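Local coordinates for hemolysin-related protein (Vibrio cholerae serotype O1, PDB 5V6F) that probably binds mammalian glycans through a lectin domain of beta-prism fold, the second such domain of a biofilm-associated protein, here holding a mannotriose, at residues A58-L62 with D63-S67. Residues are numbered along the deposited sequence; the frame is centred on the assembly and turned at random.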
loop_
_atom_site.group_PDB
_atom_site.type_symbol
_atom_site.label_atom_id
_atom_site.label_comp_id
_atom_site.label_asym_id
_atom_site.label_seq_id
_atom_site.Cartn_x
_atom_site.Cartn_y
_atom_site.Cartn_z
ATOM N N ALA A 58 -8.845 5.009 -7.319
ATOM C CA ALA A 58 -9.061 4.008 -8.346
ATOM C C ALA A 58 -8.189 2.791 -8.053
ATOM O O ALA A 58 -7.037 2.944 -7.622
ATOM C CB ALA A 58 -8.733 4.576 -9.727
ATOM N N PRO A 59 -8.697 1.576 -8.253
ATOM C CA PRO A 59 -7.918 0.389 -7.896
ATOM C C PRO A 59 -6.732 0.177 -8.820
ATOM O O PRO A 59 -6.721 0.608 -9.977
ATOM C CB PRO A 59 -8.931 -0.754 -8.026
ATOM C CG PRO A 59 -9.928 -0.259 -9.009
ATOM C CD PRO A 59 -10.026 1.222 -8.779
ATOM N N ILE A 60 -5.730 -0.505 -8.283
ATOM C CA ILE A 60 -4.553 -0.915 -9.038
ATOM C C ILE A 60 -4.795 -2.316 -9.584
ATOM O O ILE A 60 -5.111 -3.242 -8.827
ATOM C CB ILE A 60 -3.299 -0.881 -8.148
ATOM C CG1 ILE A 60 -3.112 0.507 -7.525
ATOM C CG2 ILE A 60 -2.064 -1.292 -8.932
ATOM C CD1 ILE A 60 -2.930 1.628 -8.523
ATOM N N ALA A 61 -4.647 -2.473 -10.898
ATOM C CA ALA A 61 -4.785 -3.781 -11.535
ATOM C C ALA A 61 -3.492 -4.554 -11.298
ATOM O O ALA A 61 -2.468 -4.289 -11.929
ATOM C CB ALA A 61 -5.090 -3.630 -13.019
ATOM N N LEU A 62 -3.539 -5.519 -10.378
ATOM C CA LEU A 62 -2.327 -6.221 -9.974
ATOM C C LEU A 62 -1.766 -7.089 -11.088
ATOM O O LEU A 62 -0.558 -7.346 -11.118
ATOM C CB LEU A 62 -2.607 -7.077 -8.744
ATOM C CG LEU A 62 -2.903 -6.301 -7.460
ATOM C CD1 LEU A 62 -3.261 -7.263 -6.343
ATOM C CD2 LEU A 62 -1.721 -5.428 -7.058
ATOM N N ASP A 63 -2.617 -7.573 -11.992
ATOM C CA ASP A 63 -2.110 -8.314 -13.138
ATOM C C ASP A 63 -1.392 -7.402 -14.120
ATOM O O ASP A 63 -0.665 -7.893 -14.989
ATOM C CB ASP A 63 -3.252 -9.043 -13.847
ATOM C CG ASP A 63 -4.353 -8.102 -14.296
ATOM O OD1 ASP A 63 -4.712 -7.188 -13.523
ATOM O OD2 ASP A 63 -4.853 -8.271 -15.427
ATOM N N GLN A 64 -1.577 -6.094 -13.990
ATOM C CA GLN A 64 -0.932 -5.109 -14.840
ATOM C C GLN A 64 0.241 -4.423 -14.147
ATOM O O GLN A 64 0.905 -3.585 -14.761
ATOM C CB GLN A 64 -1.978 -4.086 -15.295
ATOM C CG GLN A 64 -3.019 -4.691 -16.239
ATOM C CD GLN A 64 -4.361 -3.977 -16.198
ATOM O OE1 GLN A 64 -5.416 -4.613 -16.202
ATOM N NE2 GLN A 64 -4.326 -2.652 -16.167
ATOM N N LEU A 65 0.539 -4.792 -12.902
ATOM C CA LEU A 65 1.559 -4.101 -12.123
ATOM C C LEU A 65 2.954 -4.588 -12.497
ATOM O O LEU A 65 3.216 -5.795 -12.536
ATOM C CB LEU A 65 1.307 -4.311 -10.629
ATOM C CG LEU A 65 2.260 -3.621 -9.655
ATOM C CD1 LEU A 65 2.192 -2.105 -9.804
ATOM C CD2 LEU A 65 1.935 -4.045 -8.231
ATOM N N GLN A 66 3.854 -3.643 -12.765
ATOM C CA GLN A 66 5.247 -3.963 -13.041
ATOM C C GLN A 66 6.130 -3.786 -11.812
ATOM O O GLN A 66 6.899 -4.689 -11.475
ATOM C CB GLN A 66 5.779 -3.100 -14.193
ATOM C CG GLN A 66 7.256 -3.334 -14.498
ATOM C CD GLN A 66 7.743 -2.567 -15.712
ATOM O OE1 GLN A 66 6.962 -1.918 -16.409
ATOM N NE2 GLN A 66 9.044 -2.638 -15.971
ATOM N N SER A 67 6.020 -2.653 -11.122
ATOM C CA SER A 67 6.889 -2.390 -9.984
ATOM C C SER A 67 6.227 -1.394 -9.045
ATOM O O SER A 67 5.290 -0.681 -9.417
ATOM C CB SER A 67 8.246 -1.854 -10.443
ATOM O OG SER A 67 8.094 -0.591 -11.074
HETATM O O HOH W 1 1.830 -8.197 -12.157
#
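Ala-61 and Gln-64 close a tight turn between strand 55-61 and strand 65-75, joining two of the antiparallel sheets of the beta-prism fold. Its backbone bond runs from Gln-64 N to Ala-61 O (2.9 Å), the donor 57° out of the carbonyl plane; the torsions at Leu-62 and Asp-63 make this a type I turn. A second type I turn overlaps it, closed by a weak bond from Leu-65 N to Leu-62 O (3.3 Å). One water, 2.7 Å from Leu-62 O and 2.8 Å from Leu-65 O, can donate to either.

On the outer side, the extended Gln-64 chain lays its amide flat across the Ala-61 methyl, Ala-61 CB lying 3.3 Å from Gln-64 CD, over the amide face. Asp-63 OD1 meets the same methyl at 3.6 Å; chi1 of 57°, with CG between backbone N and carbonyl carbon, brings OD1 back towards Ala-61.

On the buried side, Leu-62 and Leu-65 run side by side, CD2 to CD2 4.1 Å. Ile-60 and Leu-65 both rest on Phe-87, while Leu-62 packs on Met-25 and Ile-119. The chemistry thus divides the turn: polar groups outward, aliphatic branches inward, backbone hydrogen bonds bracing the roughly right-angled bend between them.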